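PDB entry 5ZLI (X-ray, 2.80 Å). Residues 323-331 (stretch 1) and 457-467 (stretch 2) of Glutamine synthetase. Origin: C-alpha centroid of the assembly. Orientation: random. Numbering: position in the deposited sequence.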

ATOM      1  N   ASN B 323     -48.063  -1.311 -16.485  1.00 36.47           N
ATOM      2  CA  ASN B 323     -46.686  -0.914 -16.825  1.00 32.10           C
ATOM      3  C   ASN B 323     -46.486   0.489 -16.252  1.00 34.09           C
ATOM      4  O   ASN B 323     -46.417   1.481 -16.988  1.00 28.54           O
ATOM      5  CB  ASN B 323     -46.479  -0.970 -18.328  1.00 26.31           C
ATOM      6  CG  ASN B 323     -46.741  -2.349 -18.861  1.00 32.90           C
ATOM      7  OD1 ASN B 323     -47.899  -2.747 -19.043  1.00 29.71           O
ATOM      8  ND2 ASN B 323     -45.672  -3.111 -19.089  1.00 37.13           N
ATOM      9  N   ALA B 324     -46.342   0.539 -14.917  1.00 35.72           N
ATOM     10  CA  ALA B 324     -46.586   1.742 -14.139  1.00 31.96           C
ATOM     11  C   ALA B 324     -45.305   2.482 -13.767  1.00 33.67           C
ATOM     12  O   ALA B 324     -45.343   3.395 -12.928  1.00 36.63           O
ATOM     13  CB  ALA B 324     -47.402   1.389 -12.893  1.00 33.96           C
ATOM     14  N   SER B 325     -44.175   2.104 -14.359  1.00 31.44           N
ATOM     15  CA  SER B 325     -42.924   2.828 -14.200  1.00 29.57           C
ATOM     16  C   SER B 325     -42.365   3.116 -15.574  1.00 28.06           C
ATOM     17  O   SER B 325     -42.655   2.423 -16.547  1.00 29.99           O
ATOM     18  CB  SER B 325     -41.885   2.040 -13.422  1.00 28.30           C
ATOM     19  OG  SER B 325     -41.568   0.868 -14.124  1.00 21.64           O
ATOM     20  N   THR B 326     -41.551   4.147 -15.649  1.00 22.55           N
ATOM     21  CA  THR B 326     -40.850   4.366 -16.895  1.00 28.91           C
ATOM     22  C   THR B 326     -39.914   3.206 -17.222  1.00 26.09           C
ATOM     23  O   THR B 326     -39.597   2.954 -18.396  1.00 21.52           O
ATOM     24  CB  THR B 326     -40.145   5.684 -16.794  1.00 32.55           C
ATOM     25  OG1 THR B 326     -39.509   5.715 -15.510  1.00 35.95           O
ATOM     26  CG2 THR B 326     -41.174   6.769 -16.908  1.00 31.05           C
ATOM     27  N   ASN B 327     -39.449   2.500 -16.205  1.00 29.14           N
ATOM     28  CA  ASN B 327     -38.591   1.370 -16.484  1.00 26.00           C
ATOM     29  C   ASN B 327     -39.354   0.284 -17.238  1.00 27.22           C
ATOM     30  O   ASN B 327     -38.755  -0.515 -17.968  1.00 29.79           O
ATOM     31  CB  ASN B 327     -38.030   0.814 -15.195  1.00 19.84           C
ATOM     32  CG  ASN B 327     -36.912  -0.092 -15.451  1.00 21.97           C
ATOM     33  OD1 ASN B 327     -36.968  -1.293 -15.177  1.00 24.03           O
ATOM     34  ND2 ASN B 327     -35.850   0.472 -16.000  1.00 24.47           N
ATOM     35  N   SER B 328     -40.669   0.231 -17.070  1.00 23.13           N
ATOM     36  CA  SER B 328     -41.463  -0.707 -17.855  1.00 26.60           C
ATOM     37  C   SER B 328     -41.218  -0.545 -19.340  1.00 28.06           C
ATOM     38  O   SER B 328     -41.111  -1.530 -20.074  1.00 31.28           O
ATOM     39  CB  SER B 328     -42.931  -0.521 -17.547  1.00 26.52           C
ATOM     40  OG  SER B 328     -43.128  -0.779 -16.182  1.00 26.74           O
ATOM     41  N   TYR B 329     -41.015   0.679 -19.779  1.00 32.96           N
ATOM     42  CA  TYR B 329     -40.957   0.961 -21.194  1.00 30.15           C
ATOM     43  C   TYR B 329     -39.579   0.734 -21.793  1.00 30.84           C
ATOM     44  O   TYR B 329     -39.463   0.706 -23.012  1.00 36.89           O
ATOM     45  CB  TYR B 329     -41.434   2.384 -21.425  1.00 27.73           C
ATOM     46  CG  TYR B 329     -42.852   2.505 -21.003  1.00 30.99           C
ATOM     47  CD1 TYR B 329     -43.891   2.306 -21.916  1.00 33.76           C
ATOM     48  CD2 TYR B 329     -43.175   2.731 -19.677  1.00 33.71           C
ATOM     49  CE1 TYR B 329     -45.215   2.379 -21.518  1.00 31.72           C
ATOM     50  CE2 TYR B 329     -44.501   2.813 -19.263  1.00 31.38           C
ATOM     51  CZ  TYR B 329     -45.511   2.641 -20.188  1.00 30.33           C
ATOM     52  OH  TYR B 329     -46.813   2.725 -19.765  1.00 35.62           O
ATOM     53  N   LYS B 330     -38.537   0.580 -20.975  1.00 30.09           N
ATOM     54  CA  LYS B 330     -37.276   0.055 -21.484  1.00 28.79           C
ATOM     55  C   LYS B 330     -37.362  -1.419 -21.842  1.00 28.33           C
ATOM     56  O   LYS B 330     -36.516  -1.914 -22.587  1.00 31.68           O
ATOM     57  CB  LYS B 330     -36.173   0.289 -20.455  1.00 35.66           C
ATOM     58  CG  LYS B 330     -36.252   1.681 -19.861  1.00 38.99           C
ATOM     59  CD  LYS B 330     -35.456   2.681 -20.711  1.00 27.60           C
ATOM     60  CE  LYS B 330     -35.968   4.088 -20.480  1.00 25.79           C
ATOM     61  NZ  LYS B 330     -36.095   4.456 -19.063  1.00 28.12           N
ATOM     62  N   ARG B 331     -38.347  -2.125 -21.303  1.00 32.73           N
ATOM     63  CA  ARG B 331     -38.604  -3.522 -21.597  1.00 30.58           C
ATOM     64  C   ARG B 331     -39.449  -3.709 -22.852  1.00 43.48           C
ATOM     65  O   ARG B 331     -39.288  -4.723 -23.546  1.00 46.40           O
ATOM     66  CB  ARG B 331     -39.284  -4.158 -20.395  1.00 29.96           C
ATOM     67  CG  ARG B 331     -39.919  -5.494 -20.635  1.00 35.53           C
ATOM     68  CD  ARG B 331     -40.435  -6.050 -19.327  1.00 35.41           C
ATOM     69  NE  ARG B 331     -41.210  -7.273 -19.507  1.00 42.05           N
ATOM     70  CZ  ARG B 331     -42.517  -7.310 -19.770  1.00 42.12           C
ATOM     71  NH1 ARG B 331     -43.228  -6.190 -19.867  1.00 36.92           N
ATOM     72  NH2 ARG B 331     -43.120  -8.480 -19.934  1.00 38.76           N
ATOM     73  N   LEU B 457     -49.523  10.996  -8.748  1.00 26.30           N
ATOM     74  CA  LEU B 457     -48.443  10.228  -8.146  1.00 28.85           C
ATOM     75  C   LEU B 457     -47.404   9.816  -9.189  1.00 31.38           C
ATOM     76  O   LEU B 457     -46.192   9.996  -8.999  1.00 28.99           O
ATOM     77  CB  LEU B 457     -49.042   8.992  -7.470  1.00 30.12           C
ATOM     78  CG  LEU B 457     -48.085   7.969  -6.878  1.00 34.49           C
ATOM     79  CD1 LEU B 457     -47.657   8.367  -5.495  1.00 39.01           C
ATOM     80  CD2 LEU B 457     -48.733   6.638  -6.863  1.00 39.37           C
ATOM     81  N   LYS B 458     -47.868   9.284 -10.319  1.00 35.98           N
ATOM     82  CA  LYS B 458     -46.958   8.712 -11.296  1.00 30.81           C
ATOM     83  C   LYS B 458     -46.200   9.803 -12.039  1.00 35.62           C
ATOM     84  O   LYS B 458     -45.013   9.641 -12.324  1.00 38.89           O
ATOM     85  CB  LYS B 458     -47.761   7.852 -12.262  1.00 24.71           C
ATOM     86  CG  LYS B 458     -48.341   6.685 -11.550  1.00 31.73           C
ATOM     87  CD  LYS B 458     -47.270   5.708 -11.108  1.00 40.65           C
ATOM     88  CE  LYS B 458     -47.767   4.698 -10.082  1.00 26.31           C
ATOM     89  NZ  LYS B 458     -46.620   3.807  -9.787  1.00 26.13           N
ATOM     90  N   PHE B 459     -46.829  10.946 -12.297  1.00 31.87           N
ATOM     91  CA  PHE B 459     -46.088  12.037 -12.897  1.00 33.74           C
ATOM     92  C   PHE B 459     -45.002  12.550 -11.945  1.00 35.98           C
ATOM     93  O   PHE B 459     -43.846  12.696 -12.362  1.00 35.30           O
ATOM     94  CB  PHE B 459     -47.066  13.133 -13.307  1.00 35.18           C
ATOM     95  CG  PHE B 459     -47.620  12.969 -14.702  1.00 35.22           C
ATOM     96  CD1 PHE B 459     -46.902  13.371 -15.807  1.00 39.72           C
ATOM     97  CD2 PHE B 459     -48.854  12.388 -14.906  1.00 38.12           C
ATOM     98  CE1 PHE B 459     -47.424  13.211 -17.090  1.00 40.54           C
ATOM     99  CE2 PHE B 459     -49.366  12.235 -16.182  1.00 38.66           C
ATOM    100  CZ  PHE B 459     -48.658  12.637 -17.263  1.00 35.31           C
ATOM    101  N   ASN B 460     -45.313  12.741 -10.644  1.00 32.05           N
ATOM    102  CA  ASN B 460     -44.263  13.239  -9.734  1.00 34.05           C
ATOM    103  C   ASN B 460     -43.236  12.182  -9.340  1.00 36.89           C
ATOM    104  O   ASN B 460     -42.081  12.538  -9.078  1.00 37.66           O
ATOM    105  CB  ASN B 460     -44.792  13.834  -8.418  1.00 36.78           C
ATOM    106  CG  ASN B 460     -45.399  15.227  -8.569  1.00 39.65           C
ATOM    107  OD1 ASN B 460     -44.733  16.184  -8.986  1.00 47.11           O
ATOM    108  ND2 ASN B 460     -46.608  15.374  -8.074  1.00 37.81           N
ATOM    109  N   ALA B 461     -43.625  10.907  -9.210  1.00 37.51           N
ATOM    110  CA  ALA B 461     -42.645   9.912  -8.779  1.00 28.59           C
ATOM    111  C   ALA B 461     -41.723   9.474  -9.910  1.00 30.94           C
ATOM    112  O   ALA B 461     -40.506   9.416  -9.724  1.00 31.12           O
ATOM    113  CB  ALA B 461     -43.356   8.688  -8.201  1.00 28.36           C
ATOM    114  N   GLU B 462     -42.269   9.225 -11.104  1.00 33.14           N
ATOM    115  CA  GLU B 462     -41.554   8.554 -12.191  1.00 30.82           C
ATOM    116  C   GLU B 462     -41.274   9.422 -13.410  1.00 31.05           C
ATOM    117  O   GLU B 462     -40.181   9.355 -13.962  1.00 33.08           O
ATOM    118  CB  GLU B 462     -42.298   7.295 -12.635  1.00 30.27           C
ATOM    119  CG  GLU B 462     -42.032   6.052 -11.778  1.00 38.88           C
ATOM    120  CD  GLU B 462     -43.156   5.693 -10.824  1.00 48.44           C
ATOM    121  OE1 GLU B 462     -42.999   4.700 -10.081  1.00 57.48           O
ATOM    122  OE2 GLU B 462     -44.196   6.390 -10.813  1.00 50.91           O
ATOM    123  N   VAL B 463     -42.241  10.189 -13.895  1.00 31.87           N
ATOM    124  CA  VAL B 463     -42.074  10.863 -15.173  1.00 31.50           C
ATOM    125  C   VAL B 463     -41.209  12.109 -15.022  1.00 40.04           C
ATOM    126  O   VAL B 463     -40.126  12.213 -15.616  1.00 38.02           O
ATOM    127  CB  VAL B 463     -43.439  11.189 -15.794  1.00 27.69           C
ATOM    128  CG1 VAL B 463     -43.212  11.883 -17.110  1.00 33.74           C
ATOM    129  CG2 VAL B 463     -44.252   9.907 -16.017  1.00 24.30           C
ATOM    130  N   PHE B 464     -41.675  13.068 -14.216  1.00 42.29           N
ATOM    131  CA  PHE B 464     -40.928  14.306 -14.006  1.00 37.46           C
ATOM    132  C   PHE B 464     -39.483  14.077 -13.568  1.00 34.72           C
ATOM    133  O   PHE B 464     -38.624  14.898 -13.932  1.00 32.86           O
ATOM    134  CB  PHE B 464     -41.652  15.205 -12.984  1.00 37.29           C
ATOM    135  CG  PHE B 464     -43.012  15.691 -13.421  1.00 40.68           C
ATOM    136  CD1 PHE B 464     -43.192  16.290 -14.663  1.00 48.63           C
ATOM    137  CD2 PHE B 464     -44.100  15.599 -12.572  1.00 40.09           C
ATOM    138  CE1 PHE B 464     -44.446  16.761 -15.059  1.00 46.65           C
ATOM    139  CE2 PHE B 464     -45.344  16.055 -12.964  1.00 41.65           C
ATOM    140  CZ  PHE B 464     -45.516  16.638 -14.209  1.00 41.65           C
ATOM    141  N   PRO B 465     -39.161  13.084 -12.738  1.00 31.38           N
ATOM    142  CA  PRO B 465     -37.738  12.796 -12.476  1.00 33.65           C
ATOM    143  C   PRO B 465     -36.977  12.158 -13.639  1.00 31.62           C
ATOM    144  O   PRO B 465     -35.779  12.414 -13.797  1.00 39.48           O
ATOM    145  CB  PRO B 465     -37.797  11.890 -11.244  1.00 33.20           C
ATOM    146  CG  PRO B 465     -39.073  12.256 -10.570  1.00 32.14           C
ATOM    147  CD  PRO B 465     -40.027  12.484 -11.710  1.00 33.81           C
ATOM    148  N   TRP B 466     -37.586  11.252 -14.389  1.00 22.96           N
ATOM    149  CA  TRP B 466     -36.901  10.668 -15.542  1.00 29.04           C
ATOM    150  C   TRP B 466     -36.772  11.654 -16.704  1.00 33.36           C
ATOM    151  O   TRP B 466     -35.818  11.557 -17.494  1.00 29.80           O
ATOM    152  CB  TRP B 466     -37.635   9.406 -15.991  1.00 35.48           C
ATOM    153  CG  TRP B 466     -37.065   8.736 -17.199  1.00 31.10           C
ATOM    154  CD1 TRP B 466     -35.827   8.149 -17.329  1.00 33.77           C
ATOM    155  CD2 TRP B 466     -37.708   8.588 -18.457  1.00 29.96           C
ATOM    156  NE1 TRP B 466     -35.672   7.628 -18.595  1.00 30.97           N
ATOM    157  CE2 TRP B 466     -36.818   7.893 -19.308  1.00 34.02           C
ATOM    158  CE3 TRP B 466     -38.954   8.967 -18.949  1.00 27.08           C
ATOM    159  CZ2 TRP B 466     -37.146   7.575 -20.620  1.00 29.68           C
ATOM    160  CZ3 TRP B 466     -39.272   8.661 -20.240  1.00 30.29           C
ATOM    161  CH2 TRP B 466     -38.376   7.961 -21.064  1.00 34.77           C
ATOM    162  N   GLU B 467     -37.761  12.547 -16.880  1.00 33.54           N
ATOM    163  CA  GLU B 467     -37.701  13.573 -17.921  1.00 35.70           C
ATOM    164  C   GLU B 467     -36.723  14.700 -17.595  1.00 35.97           C
ATOM    165  O   GLU B 467     -36.346  15.457 -18.496  1.00 32.79           O
ATOM    166  CB  GLU B 467     -39.092  14.182 -18.165  1.00 35.33           C
ATOM    167  CG  GLU B 467     -39.916  13.606 -19.344  1.00 37.35           C
ATOM    168  CD  GLU B 467     -41.375  14.144 -19.404  1.00 43.75           C
ATOM    169  OE1 GLU B 467     -42.095  13.814 -20.383  1.00 44.90           O
ATOM    170  OE2 GLU B 467     -41.803  14.901 -18.490  1.00 37.10           O
TER

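Contact between residues 323-331 and the helix at 457-466 of glutamine synthetase, two segments at least 134 residues apart in sequence wherever they touch. The interface is small, burying 338 Å² with both sides summed, and is made mostly of van der Waals contacts. Asn-323, the first residue to leave helical geometry after a preceding helix, stays out of reach of the second stretch. Contact begins at Ala-324, whose carbonyl accepts the one hydrogen bond across the interface, a weak one from Lys-458, with NZ of Lys-458 3.4 Å from O of Ala-324. The same lysine forms a long salt bridge within its own helix, NZ of Lys-458 lying 3.7 Å from OE2 of Glu-462, so its charged end serves both a backbone oxygen and a carboxylate one helical turn on. That carboxylate also sits beside the loop, with CD of Glu-462 3.8 Å from O of Ala-324. At Ser-325 the backbones come close, CA to CA 6.2 Å from Glu-462, and the contact is made through carbon: CA of Ser-325 is 4.1 Å from CG of Glu-462. The CB of Ser-325 points sideways, and its OG lies 3.1 Å from OG of Ser-328 within the same stretch.

Thr-326 lies in a weakly bonded helical segment and has the largest covered area of any residue here, 83 Å². Its CB points toward the second stretch, and with chi1 in the p well its methyl CG2 approaches CE3 of Trp-466 at 3.7 Å and CG2 of Val-463 at a looser 4.5 Å. The approach to the indole is oblique. OG1 of Thr-326 is 4.0 Å from O of Glu-462, too far for a hydrogen bond; that carbonyl instead accepts N of Trp-466 at 3.2 Å within its helix, while OG1 is satisfied elsewhere in the structure.

Asn-327 points away, and Ser-328 is out of reach. Tyr-329 points its CA-to-CB bond toward the other stretch, yet the nearest approach of its side chain is 6.4 Å, from CB of Tyr-329 to CH2 of Trp-466. Contact resumes at Lys-330, whose CB points sideways but whose side chain bends, with chi1 and chi2 both m, to bring its end to the indole. NZ of Lys-330 lies 3.2 Å from NE1 of Trp-466; both atoms are donors, so this is close packing without a hydrogen bond. Arg-331 makes no contact. The two helix axes approach no closer than 10.9 Å, at 56°, so side chains span the gap.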